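PDB 4KL0: putative uncharacterized protein from Xanthomonas oryzae pv. oryzae, which binds calcium and probably hydrolyses N-glycosidic bonds such as those of nucleosides. Local coordinates for residues T45-Q53 with L365-L373; Y100-H110 with A197-H205. All coordinates share one frame; numbering follows the deposited sequence.

Contact 1 of 2, residues T45-Q53 with L365-L373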
ATOM      1  N   THR A  45       0.681   5.258  -2.392  1.00 10.82           N
ATOM      2  CA  THR A  45      -0.597   4.621  -2.722  1.00 10.09           C
ATOM      3  C   THR A  45      -1.743   5.628  -2.597  1.00 10.99           C
ATOM      4  O   THR A  45      -2.664   5.630  -3.436  1.00 11.49           O
ATOM      5  CB  THR A  45      -0.859   3.427  -1.770  1.00  9.57           C
ATOM      6  OG1 THR A  45       0.281   2.585  -1.782  1.00 10.43           O
ATOM      7  CG2 THR A  45      -2.091   2.637  -2.211  1.00 11.50           C
ATOM      8  N   TYR A  46      -1.739   6.482  -1.560  1.00 11.05           N
ATOM      9  CA  TYR A  46      -2.810   7.459  -1.396  1.00 11.37           C
ATOM     10  C   TYR A  46      -2.784   8.401  -2.607  1.00 11.94           C
ATOM     11  O   TYR A  46      -3.845   8.823  -3.131  1.00 11.75           O
ATOM     12  CB  TYR A  46      -2.616   8.325  -0.138  1.00 10.43           C
ATOM     13  CG  TYR A  46      -2.484   7.589   1.171  1.00 11.09           C
ATOM     14  CD1 TYR A  46      -2.895   6.262   1.306  1.00 11.42           C
ATOM     15  CD2 TYR A  46      -1.944   8.201   2.268  1.00 11.78           C
ATOM     16  CE1 TYR A  46      -2.724   5.566   2.512  1.00 11.78           C
ATOM     17  CE2 TYR A  46      -1.799   7.551   3.467  1.00 12.23           C
ATOM     18  CZ  TYR A  46      -2.184   6.232   3.599  1.00 12.93           C
ATOM     19  OH  TYR A  46      -1.957   5.619   4.799  1.00 14.03           O
ATOM     20  N   THR A  47      -1.550   8.752  -3.040  1.00 10.99           N
ATOM     21  CA  THR A  47      -1.370   9.682  -4.181  1.00 11.81           C
ATOM     22  C   THR A  47      -1.911   9.098  -5.495  1.00 12.64           C
ATOM     23  O   THR A  47      -2.719   9.743  -6.167  1.00 12.44           O
ATOM     24  CB  THR A  47       0.083  10.074  -4.330  1.00 12.16           C
ATOM     25  OG1 THR A  47       0.505  10.678  -3.105  1.00 12.74           O
ATOM     26  CG2 THR A  47       0.289  11.110  -5.436  1.00 12.98           C
ATOM     27  N   ILE A  48      -1.506   7.873  -5.842  1.00 11.74           N
ATOM     28  CA  ILE A  48      -2.153   7.290  -7.013  1.00 13.70           C
ATOM     29  C   ILE A  48      -3.640   7.032  -6.862  1.00 13.08           C
ATOM     30  O   ILE A  48      -4.351   7.106  -7.857  1.00 14.55           O
ATOM     31  CB  ILE A  48      -1.482   6.064  -7.566  1.00 11.91           C
ATOM     32  CG1 ILE A  48      -1.598   4.872  -6.637  1.00 14.42           C
ATOM     33  CG2 ILE A  48       0.039   6.355  -7.859  1.00 13.73           C
ATOM     34  CD1 ILE A  48      -1.277   3.544  -7.332  1.00 15.59           C
ATOM     35  N   ALA A  49      -4.124   6.753  -5.645  1.00 11.38           N
ATOM     36  CA  ALA A  49      -5.568   6.605  -5.428  1.00 12.67           C
ATOM     37  C   ALA A  49      -6.294   7.904  -5.747  1.00 13.47           C
ATOM     38  O   ALA A  49      -7.423   7.849  -6.236  1.00 14.12           O
ATOM     39  CB  ALA A  49      -5.895   6.162  -4.014  1.00 13.12           C
ATOM     40  N   LYS A  50      -5.694   9.054  -5.446  1.00 12.75           N
ATOM     41  CA  LYS A  50      -6.354  10.318  -5.799  1.00 14.83           C
ATOM     42  C   LYS A  50      -6.662  10.391  -7.276  1.00 15.98           C
ATOM     43  O   LYS A  50      -7.792  10.762  -7.638  1.00 15.94           O
ATOM     44  CB  LYS A  50      -5.497  11.522  -5.399  1.00 16.01           C
ATOM     45  CG  LYS A  50      -5.865  12.817  -6.068  1.00 16.38           C
ATOM     46  CD  LYS A  50      -7.280  13.243  -5.728  1.00 19.13           C
ATOM     47  CE  LYS A  50      -7.576  14.525  -6.538  1.00 19.79           C
ATOM     48  NZ  LYS A  50      -6.389  15.476  -6.514  1.00 27.28           N
ATOM     49  N   GLN A  51      -5.708  10.006  -8.130  1.00 14.86           N
ATOM     50  CA  GLN A  51      -5.941  10.083  -9.560  1.00 14.53           C
ATOM     51  C   GLN A  51      -6.931   9.009  -9.990  1.00 16.48           C
ATOM     52  O   GLN A  51      -7.779   9.231 -10.862  1.00 17.83           O
ATOM     53  CB  GLN A  51      -4.641   9.937 -10.355  1.00 13.80           C
ATOM     54  CG  GLN A  51      -4.869  10.146 -11.845  1.00 16.56           C
ATOM     55  CD  GLN A  51      -5.349  11.519 -12.201  1.00 19.76           C
ATOM     56  OE1 GLN A  51      -5.152  12.517 -11.462  1.00 19.88           O
ATOM     57  NE2 GLN A  51      -5.998  11.589 -13.352  1.00 21.96           N
ATOM     58  N   LEU A  52      -6.827   7.817  -9.408  1.00 13.41           N
ATOM     59  CA  LEU A  52      -7.773   6.782  -9.756  1.00 14.07           C
ATOM     60  C   LEU A  52      -9.190   7.178  -9.358  1.00 15.88           C
ATOM     61  O   LEU A  52     -10.139   6.796 -10.045  1.00 17.89           O
ATOM     62  CB  LEU A  52      -7.349   5.437  -9.150  1.00 15.35           C
ATOM     63  CG  LEU A  52      -6.092   4.905  -9.811  1.00 14.05           C
ATOM     64  CD1 LEU A  52      -5.459   3.866  -8.845  1.00 13.73           C
ATOM     65  CD2 LEU A  52      -6.333   4.274 -11.225  1.00 15.85           C
ATOM     66  N   GLN A  53      -9.351   7.903  -8.254  1.00 15.40           N
ATOM     67  CA  GLN A  53     -10.670   8.402  -7.862  1.00 16.07           C
ATOM     68  C   GLN A  53     -11.108   9.494  -8.822  1.00 17.18           C
ATOM     69  O   GLN A  53     -12.267   9.484  -9.303  1.00 19.07           O
ATOM     70  CB  GLN A  53     -10.622   8.959  -6.429  1.00 18.25           C
ATOM     71  CG  GLN A  53     -11.975   9.418  -5.929  1.00 17.48           C
ATOM     72  CD  GLN A  53     -12.108   9.347  -4.440  1.00 17.46           C
ATOM     73  OE1 GLN A  53     -11.514   8.447  -3.787  1.00 18.36           O
ATOM     74  NE2 GLN A  53     -12.835  10.320  -3.850  1.00 20.53           N
ATOM     75  N   LEU A 365       2.473   4.162 -12.956  1.00 17.80           N
ATOM     76  CA  LEU A 365       2.673   4.721 -11.605  1.00 16.76           C
ATOM     77  C   LEU A 365       3.119   6.173 -11.699  1.00 16.18           C
ATOM     78  O   LEU A 365       2.556   7.026 -10.999  1.00 17.30           O
ATOM     79  CB  LEU A 365       3.708   3.912 -10.802  1.00 16.67           C
ATOM     80  CG  LEU A 365       3.200   2.538 -10.367  1.00 19.54           C
ATOM     81  CD1 LEU A 365       4.390   1.652  -9.943  1.00 19.39           C
ATOM     82  CD2 LEU A 365       2.163   2.558  -9.219  1.00 20.70           C
ATOM     83  N   SER A 366       4.090   6.506 -12.572  1.00 18.64           N
ATOM     84  CA  SER A 366       4.527   7.906 -12.707  1.00 16.26           C
ATOM     85  C   SER A 366       3.380   8.809 -13.214  1.00 17.61           C
ATOM     86  O   SER A 366       3.164   9.907 -12.677  1.00 16.76           O
ATOM     87  CB  SER A 366       5.790   7.997 -13.600  1.00 20.17           C
ATOM     88  OG  SER A 366       6.196   9.369 -13.765  1.00 25.73           O
ATOM     89  N   ALA A 367       2.663   8.349 -14.244  1.00 16.88           N
ATOM     90  CA  ALA A 367       1.517   9.124 -14.770  1.00 18.36           C
ATOM     91  C   ALA A 367       0.469   9.426 -13.706  1.00 15.75           C
ATOM     92  O   ALA A 367       0.042  10.585 -13.555  1.00 16.68           O
ATOM     93  CB  ALA A 367       0.896   8.433 -15.975  1.00 19.92           C
ATOM     94  N   LEU A 368       0.075   8.397 -12.942  1.00 14.96           N
ATOM     95  CA  LEU A 368      -0.942   8.604 -11.938  1.00 15.36           C
ATOM     96  C   LEU A 368      -0.463   9.555 -10.835  1.00 13.96           C
ATOM     97  O   LEU A 368      -1.219  10.427 -10.425  1.00 14.33           O
ATOM     98  CB  LEU A 368      -1.369   7.255 -11.364  1.00 12.74           C
ATOM     99  CG  LEU A 368      -2.068   6.252 -12.303  1.00 13.97           C
ATOM    100  CD1 LEU A 368      -2.063   4.884 -11.650  1.00 16.01           C
ATOM    101  CD2 LEU A 368      -3.520   6.670 -12.599  1.00 15.22           C
ATOM    102  N   ALA A 369       0.771   9.377 -10.341  1.00 13.85           N
ATOM    103  CA  ALA A 369       1.212  10.235  -9.246  1.00 14.11           C
ATOM    104  C   ALA A 369       1.346  11.694  -9.707  1.00 14.62           C
ATOM    105  O   ALA A 369       0.905  12.636  -9.009  1.00 14.89           O
ATOM    106  CB  ALA A 369       2.462   9.762  -8.692  1.00 16.15           C
ATOM    107  N   LYS A 370       1.878  11.904 -10.909  1.00 16.96           N
ATOM    108  CA  LYS A 370       2.006  13.305 -11.368  1.00 16.76           C
ATOM    109  C   LYS A 370       0.661  13.964 -11.609  1.00 15.81           C
ATOM    110  O   LYS A 370       0.469  15.156 -11.254  1.00 18.33           O
ATOM    111  CB  LYS A 370       2.823  13.420 -12.663  1.00 17.39           C
ATOM    112  CG  LYS A 370       4.276  13.094 -12.527  1.00 19.75           C
ATOM    113  CD  LYS A 370       4.883  13.009 -13.929  1.00 21.92           C
ATOM    114  CE  LYS A 370       6.396  12.978 -13.905  1.00 27.66           C
ATOM    115  NZ  LYS A 370       6.958  13.064 -15.333  1.00 26.50           N
ATOM    116  N   ALA A 371      -0.291  13.226 -12.191  1.00 14.76           N
ATOM    117  CA  ALA A 371      -1.622  13.798 -12.445  1.00 16.64           C
ATOM    118  C   ALA A 371      -2.331  14.138 -11.123  1.00 18.29           C
ATOM    119  O   ALA A 371      -3.029  15.162 -11.011  1.00 19.95           O
ATOM    120  CB  ALA A 371      -2.468  12.840 -13.325  1.00 16.67           C
ATOM    121  N   ALA A 372      -2.097  13.306 -10.099  1.00 14.88           N
ATOM    122  CA  ALA A 372      -2.761  13.445  -8.817  1.00 16.05           C
ATOM    123  C   ALA A 372      -2.304  14.730  -8.120  1.00 18.41           C
ATOM    124  O   ALA A 372      -3.046  15.284  -7.289  1.00 18.36           O
ATOM    125  CB  ALA A 372      -2.465  12.183  -7.920  1.00 15.41           C
ATOM    126  N   LEU A 373      -1.084  15.175  -8.420  1.00 17.48           N
ATOM    127  CA  LEU A 373      -0.484  16.291  -7.690  1.00 18.42           C
ATOM    128  C   LEU A 373      -0.577  17.624  -8.433  1.00 22.10           C
ATOM    129  O   LEU A 373       0.076  18.574  -8.036  1.00 24.63           O
ATOM    130  CB  LEU A 373       0.955  16.003  -7.326  1.00 17.84           C
ATOM    131  CG  LEU A 373       1.111  14.709  -6.533  1.00 15.78           C
ATOM    132  CD1 LEU A 373       2.597  14.308  -6.471  1.00 18.06           C
ATOM    133  CD2 LEU A 373       0.573  14.964  -5.140  1.00 16.73           C
TER
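L365 opens the contact: its CD2 meets CD1 of I48 at 4.0 Å, branch to branch, and the same side chain also touches P319 and L323 of helix 317-325. One turn on, L368 fills the middle. Its CB lies against CG2 of I48 (3.9 Å), and its CD2 reaches further along helix 41-54 into the angle between CG of Q51 and CD2 of L52, 3.8 Å from that CG. I48 presents two branches, CG2 to L368 and CD1 to L365, because its CG1 stands between backbone N and carbonyl carbon (chi1 69°). A369 follows with a methyl beside both I48 CG2 and T47 CG2; it also touches F238 and I242 of helix 236-243. A371 turns its methyl toward Q51, whose chain bends at chi2 (63°) and lays the amide against it, with OE1 3.3 Å from A371 CB. That oxygen also comes near A372 N, but the angle is too poor for a bond, and it is NE2 that is held, by D55 OD2. At A372 the packing is tight: CB sits 3.0 Å from the carbonyl O of T47. K50 NZ, whose stronger partner is L87 O, gives the A372 carbonyl O only a weak hydrogen bond (3.4 Å). L373, just past the helix, closes the row by bringing its branched end across the T47 methyl at about a right angle. Small alanines let the axes approach to 7.6 Å, crossing at 79°. Helix 41-54 is the connection of the β-α-β crossover between parallel strands 28-34 and 58-65, and C-terminal helix 358-372 crosses it nearly at a right angle, part of the helical layer of this Rossmann-like nucleoside hydrolase fold.

Contact 2 of 2, residues Y100-H110 with A197-H205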
ATOM      1  N   TYR A 100      -3.044  -4.471  19.273  1.00 18.39           N
ATOM      2  CA  TYR A 100      -2.691  -5.802  18.892  1.00 17.34           C
ATOM      3  C   TYR A 100      -1.429  -6.138  19.653  1.00 19.58           C
ATOM      4  O   TYR A 100      -0.760  -5.260  20.186  1.00 20.38           O
ATOM      5  CB  TYR A 100      -2.520  -5.858  17.331  1.00 16.40           C
ATOM      6  CG  TYR A 100      -1.349  -5.067  16.839  1.00 15.21           C
ATOM      7  CD1 TYR A 100      -0.095  -5.638  16.734  1.00 13.94           C
ATOM      8  CD2 TYR A 100      -1.507  -3.731  16.562  1.00 16.76           C
ATOM      9  CE1 TYR A 100       0.996  -4.887  16.295  1.00 16.06           C
ATOM     10  CE2 TYR A 100      -0.459  -2.967  16.137  1.00 13.68           C
ATOM     11  CZ  TYR A 100       0.792  -3.548  16.031  1.00 14.90           C
ATOM     12  OH  TYR A 100       1.858  -2.773  15.603  1.00 14.21           O
ATOM     13  N   PRO A 101      -1.076  -7.422  19.733  1.00 19.94           N
ATOM     14  CA  PRO A 101       0.093  -7.830  20.531  1.00 22.82           C
ATOM     15  C   PRO A 101       1.454  -7.428  19.913  1.00 22.98           C
ATOM     16  O   PRO A 101       1.604  -7.575  18.702  1.00 24.51           O
ATOM     17  CB  PRO A 101      -0.060  -9.346  20.590  1.00 25.16           C
ATOM     18  CG  PRO A 101      -0.861  -9.712  19.410  1.00 27.85           C
ATOM     19  CD  PRO A 101      -1.823  -8.557  19.168  1.00 23.00           C
ATOM     20  N   MET A 102       2.388  -6.897  20.718  1.00 25.73           N
ATOM     21  CA  MET A 102       3.722  -6.425  20.287  1.00 25.25           C
ATOM     22  C   MET A 102       4.810  -6.901  21.264  1.00 28.04           C
ATOM     23  O   MET A 102       4.761  -6.553  22.446  1.00 32.36           O
ATOM     24  CB  MET A 102       3.758  -4.869  20.256  1.00 29.87           C
ATOM     25  CG  MET A 102       3.764  -4.146  18.884  1.00 25.39           C
ATOM     26  SD  MET A 102       3.809  -2.310  18.937  1.00 18.48           S
ATOM     27  CE  MET A 102       2.241  -2.059  19.751  1.00 21.45           C
ATOM     28  N   THR A 103       5.789  -7.677  20.811  1.00 25.91           N
ATOM     29  CA  THR A 103       6.949  -7.978  21.630  1.00 26.84           C
ATOM     30  C   THR A 103       7.821  -6.721  21.759  1.00 28.55           C
ATOM     31  O   THR A 103       7.570  -5.683  21.096  1.00 26.25           O
ATOM     32  CB  THR A 103       7.821  -9.034  20.947  1.00 29.87           C
ATOM     33  OG1 THR A 103       8.378  -8.479  19.727  1.00 27.33           O
ATOM     34  CG2 THR A 103       6.987 -10.255  20.608  1.00 28.93           C
ATOM     35  N   SER A 104       8.858  -6.810  22.595  1.00 28.95           N
ATOM     36  CA  SER A 104       9.786  -5.691  22.732  1.00 26.74           C
ATOM     37  C   SER A 104      10.545  -5.466  21.429  1.00 27.31           C
ATOM     38  O   SER A 104      10.874  -4.331  21.098  1.00 26.73           O
ATOM     39  CB  SER A 104      10.779  -5.905  23.884  1.00 30.34           C
ATOM     40  OG  SER A 104      11.496  -7.114  23.687  1.00 32.88           O
ATOM     41  N   THR A 105      10.826  -6.535  20.681  1.00 26.43           N
ATOM     42  CA  THR A 105      11.538  -6.373  19.434  1.00 28.25           C
ATOM     43  C   THR A 105      10.627  -5.668  18.453  1.00 26.47           C
ATOM     44  O   THR A 105      11.054  -4.742  17.738  1.00 29.73           O
ATOM     45  CB  THR A 105      12.041  -7.724  18.849  1.00 34.12           C
ATOM     46  OG1 THR A 105      13.032  -8.278  19.723  1.00 35.66           O
ATOM     47  CG2 THR A 105      12.704  -7.481  17.498  1.00 32.03           C
ATOM     48  N   GLN A 106       9.347  -6.029  18.459  1.00 23.51           N
ATOM     49  CA  GLN A 106       8.436  -5.332  17.559  1.00 20.28           C
ATOM     50  C   GLN A 106       8.258  -3.880  17.953  1.00 22.46           C
ATOM     51  O   GLN A 106       8.098  -3.031  17.076  1.00 21.88           O
ATOM     52  CB  GLN A 106       7.079  -6.015  17.496  1.00 20.03           C
ATOM     53  CG  GLN A 106       7.130  -7.372  16.851  1.00 22.66           C
ATOM     54  CD  GLN A 106       5.797  -8.045  16.885  1.00 25.14           C
ATOM     55  OE1 GLN A 106       5.226  -8.218  17.972  1.00 28.50           O
ATOM     56  NE2 GLN A 106       5.278  -8.446  15.710  1.00 21.03           N
ATOM     57  N   ALA A 107       8.257  -3.588  19.255  1.00 21.56           N
ATOM     58  CA  ALA A 107       7.971  -2.221  19.729  1.00 23.81           C
ATOM     59  C   ALA A 107       8.883  -1.220  19.037  1.00 22.99           C
ATOM     60  O   ALA A 107       8.447  -0.188  18.513  1.00 20.88           O
ATOM     61  CB  ALA A 107       8.088  -2.125  21.238  1.00 23.01           C
ATOM     62  N   ARG A 108      10.159  -1.549  18.971  1.00 24.54           N
ATOM     63  CA  ARG A 108      11.092  -0.702  18.278  1.00 23.85           C
ATOM     64  C   ARG A 108      10.744  -0.479  16.804  1.00 21.74           C
ATOM     65  O   ARG A 108      10.688   0.645  16.318  1.00 23.71           O
ATOM     66  CB  ARG A 108      12.480  -1.361  18.418  1.00 26.97           C
ATOM     67  CG  ARG A 108      13.629  -0.500  18.178  1.00 29.29           C
ATOM     68  CD  ARG A 108      14.859  -1.430  18.133  1.00 29.47           C
ATOM     69  NE  ARG A 108      16.089  -0.668  18.201  1.00 32.32           N
ATOM     70  CZ  ARG A 108      17.258  -1.176  18.565  1.00 31.69           C
ATOM     71  NH1 ARG A 108      17.349  -2.470  18.886  1.00 33.28           N
ATOM     72  NH2 ARG A 108      18.331  -0.389  18.616  1.00 33.31           N
ATOM     73  N   GLU A 109      10.502  -1.556  16.065  1.00 22.68           N
ATOM     74  CA  GLU A 109      10.219  -1.391  14.645  1.00 22.35           C
ATOM     75  C   GLU A 109       8.828  -0.795  14.380  1.00 22.11           C
ATOM     76  O   GLU A 109       8.623  -0.046  13.451  1.00 23.04           O
ATOM     77  CB  GLU A 109      10.375  -2.723  13.899  1.00 26.23           C
ATOM     78  CG  GLU A 109       9.540  -2.845  12.560  1.00 29.82           C
ATOM     79  CD  GLU A 109      10.036  -2.042  11.322  1.00 34.94           C
ATOM     80  OE1 GLU A 109      11.229  -2.177  10.911  1.00 41.28           O
ATOM     81  OE2 GLU A 109       9.204  -1.298  10.723  1.00 33.85           O
ATOM     82  N   HIS A 110       7.858  -1.106  15.238  1.00 17.17           N
ATOM     83  CA  HIS A 110       6.489  -0.693  14.933  1.00 15.00           C
ATOM     84  C   HIS A 110       6.268   0.745  15.384  1.00 15.07           C
ATOM     85  O   HIS A 110       5.180   1.315  15.146  1.00 14.77           O
ATOM     86  CB  HIS A 110       5.484  -1.560  15.704  1.00 15.63           C
ATOM     87  CG  HIS A 110       5.393  -2.985  15.232  1.00 13.95           C
ATOM     88  ND1 HIS A 110       4.281  -3.761  15.448  1.00 14.42           N
ATOM     89  CD2 HIS A 110       6.253  -3.738  14.495  1.00 17.50           C
ATOM     90  CE1 HIS A 110       4.446  -4.940  14.864  1.00 14.70           C
ATOM     91  NE2 HIS A 110       5.656  -4.965  14.312  1.00 15.92           N
ATOM     92  N   ALA A 197       6.643 -12.510   5.789  1.00 16.53           N
ATOM     93  CA  ALA A 197       6.294 -11.344   4.980  1.00 14.97           C
ATOM     94  C   ALA A 197       5.899 -10.228   5.942  1.00 13.45           C
ATOM     95  O   ALA A 197       5.124 -10.475   6.853  1.00 14.06           O
ATOM     96  CB  ALA A 197       5.085 -11.652   4.037  1.00 16.11           C
ATOM     97  N   TYR A 198       6.392  -9.019   5.685  1.00 11.00           N
ATOM     98  CA  TYR A 198       6.309  -7.919   6.663  1.00 14.28           C
ATOM     99  C   TYR A 198       4.882  -7.681   7.172  1.00 13.61           C
ATOM    100  O   TYR A 198       4.632  -7.620   8.402  1.00 12.70           O
ATOM    101  CB  TYR A 198       6.876  -6.614   6.032  1.00 13.17           C
ATOM    102  CG  TYR A 198       6.894  -5.443   7.019  1.00 14.25           C
ATOM    103  CD1 TYR A 198       8.051  -5.121   7.730  1.00 17.58           C
ATOM    104  CD2 TYR A 198       5.763  -4.672   7.216  1.00 14.93           C
ATOM    105  CE1 TYR A 198       8.075  -4.054   8.650  1.00 20.61           C
ATOM    106  CE2 TYR A 198       5.744  -3.628   8.128  1.00 16.27           C
ATOM    107  CZ  TYR A 198       6.915  -3.322   8.846  1.00 20.50           C
ATOM    108  OH  TYR A 198       6.881  -2.268   9.757  1.00 24.62           O
ATOM    109  N   ASN A 199       3.945  -7.533   6.246  1.00 11.28           N
ATOM    110  CA  ASN A 199       2.577  -7.213   6.674  1.00  9.49           C
ATOM    111  C   ASN A 199       1.924  -8.362   7.439  1.00 11.16           C
ATOM    112  O   ASN A 199       1.095  -8.175   8.301  1.00 10.65           O
ATOM    113  CB  ASN A 199       1.681  -6.769   5.549  1.00  9.02           C
ATOM    114  CG  ASN A 199       2.100  -5.388   5.034  1.00 10.42           C
ATOM    115  OD1 ASN A 199       2.657  -4.578   5.837  1.00 11.82           O
ATOM    116  ND2 ASN A 199       1.919  -5.126   3.736  1.00 10.81           N
ATOM    117  N   ASN A 200       2.259  -9.583   7.067  1.00 10.68           N
ATOM    118  CA  ASN A 200       1.662 -10.665   7.852  1.00 11.31           C
ATOM    119  C   ASN A 200       2.237 -10.693   9.269  1.00 13.03           C
ATOM    120  O   ASN A 200       1.492 -10.917  10.229  1.00 12.75           O
ATOM    121  CB  ASN A 200       1.973 -12.024   7.228  1.00 12.36           C
ATOM    122  CG  ASN A 200       1.356 -12.241   5.859  1.00 13.42           C
ATOM    123  OD1 ASN A 200       0.307 -11.711   5.503  1.00 15.28           O
ATOM    124  ND2 ASN A 200       2.008 -13.117   5.090  1.00 14.32           N
ATOM    125  N   ALA A 201       3.565 -10.463   9.376  1.00 11.42           N
ATOM    126  CA  ALA A 201       4.322 -10.515  10.656  1.00 11.80           C
ATOM    127  C   ALA A 201       3.966  -9.395  11.634  1.00 12.50           C
ATOM    128  O   ALA A 201       4.178  -9.572  12.845  1.00 15.19           O
ATOM    129  CB  ALA A 201       5.779 -10.493  10.373  1.00 11.81           C
ATOM    130  N   THR A 202       3.334  -8.325  11.135  1.00 12.34           N
ATOM    131  CA  THR A 202       2.875  -7.254  12.036  1.00 13.42           C
ATOM    132  C   THR A 202       1.945  -7.813  13.112  1.00 12.47           C
ATOM    133  O   THR A 202       2.089  -7.470  14.299  1.00 14.51           O
ATOM    134  CB  THR A 202       2.178  -6.112  11.265  1.00 13.80           C
ATOM    135  OG1 THR A 202       3.134  -5.454  10.410  1.00 13.02           O
ATOM    136  CG2 THR A 202       1.598  -5.086  12.261  1.00 14.28           C
ATOM    137  N   ASP A 203       1.000  -8.676  12.702  1.00 12.55           N
ATOM    138  CA  ASP A 203       0.105  -9.360  13.657  1.00 12.32           C
ATOM    139  C   ASP A 203      -0.218 -10.690  12.965  1.00 13.46           C
ATOM    140  O   ASP A 203      -1.171 -10.792  12.164  1.00 12.69           O
ATOM    141  CB  ASP A 203      -1.141  -8.511  13.922  1.00 13.60           C
ATOM    142  CG  ASP A 203      -2.160  -9.180  14.844  1.00 16.83           C
ATOM    143  OD1 ASP A 203      -1.993 -10.398  15.182  1.00 17.35           O
ATOM    144  OD2 ASP A 203      -3.151  -8.482  15.187  1.00 17.92           O
ATOM    145  N   ILE A 204       0.579 -11.699  13.285  1.00 14.31           N
ATOM    146  CA  ILE A 204       0.484 -12.948  12.505  1.00 13.48           C
ATOM    147  C   ILE A 204      -0.833 -13.698  12.764  1.00 15.74           C
ATOM    148  O   ILE A 204      -1.328 -14.357  11.839  1.00 15.90           O
ATOM    149  CB  ILE A 204       1.708 -13.832  12.702  1.00 16.42           C
ATOM    150  CG1 ILE A 204       1.692 -14.968  11.657  1.00 16.67           C
ATOM    151  CG2 ILE A 204       1.688 -14.392  14.121  1.00 17.58           C
ATOM    152  CD1 ILE A 204       1.710 -14.502  10.219  1.00 16.68           C
ATOM    153  N   HIS A 205      -1.390 -13.595  13.979  1.00 17.02           N
ATOM    154  CA  HIS A 205      -2.662 -14.270  14.300  1.00 19.15           C
ATOM    155  C   HIS A 205      -3.789 -13.636  13.556  1.00 17.44           C
ATOM    156  O   HIS A 205      -4.636 -14.345  13.016  1.00 17.47           O
ATOM    157  CB  HIS A 205      -2.944 -14.246  15.805  1.00 22.88           C
ATOM    158  CG  HIS A 205      -1.785 -14.770  16.589  1.00 28.47           C
ATOM    159  ND1 HIS A 205      -1.280 -16.038  16.375  1.00 33.03           N
ATOM    160  CD2 HIS A 205      -0.946 -14.167  17.463  1.00 30.04           C
ATOM    161  CE1 HIS A 205      -0.205 -16.213  17.125  1.00 29.61           C
ATOM    162  NE2 HIS A 205       0.010 -15.098  17.805  1.00 32.16           N
TER
HETATM  163  O   HOH W   1       2.137  -8.938  16.478  1.00 24.35           O
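A polar, partly buried contact joins Y100, Q106, E109 and H110 to Y198, T202 and D203, linking the loop and short helix after edge strand 93-96 to helix 198-202, close to the calcium site of the nucleoside hydrolase fold. A capping box, T103 with Q106, starts helix 104-110: Q106 N donates to T103 OG1, and T103 N to Q106 OE1. With its oxygen so occupied, the Q106 amide offers NE2 to a water. This water donates to P101 O and, at 2.6 Å, to T202 O. The T202 carbonyl also meets two rings, Y100 through CE1 (3.4 Å) and H110 through CE1 at the imidazole edge (3.5 Å). Y100 OH and H110 ND1 share a 2.6 Å hydrogen bond that ties these rings together. D203 lays OD2 beside Y100 CB while T155 OG1 binds that same oxygen, and OD1 caps the next helix at A206 N. Y198, about 6 Å from the calcium and in a cation-pi contact with K38, swings out with CG anti to its backbone N (chi1 -177°). Its hydroxyl donates to E109 OE2 over 2.7 Å, arriving 46° out of the carboxylate plane.

How the contacts relate
The two contacts lie on opposite sides of the chain's centre, their centres about 29 Å apart, and share no helix or strand. Contact 1 is the buried one: hydrocarbon branches and alanine methyls interlock between two nearly perpendicular helices, and polar side-chain ends come in only where K50 and Q51 meet the C-terminal end of the other helix. Contact 2 sits further out and is only partly buried; there a water, a carbonyl and a tyrosine-carboxylate bond do the joining, and the helix axes stay 12.6 Å apart. Distance from the metal differs too. Contact 1 holds helix 41-54 with its I48 side chain about 13 Å from the calcium, whereas contact 2 brings Y198 to about 6 Å.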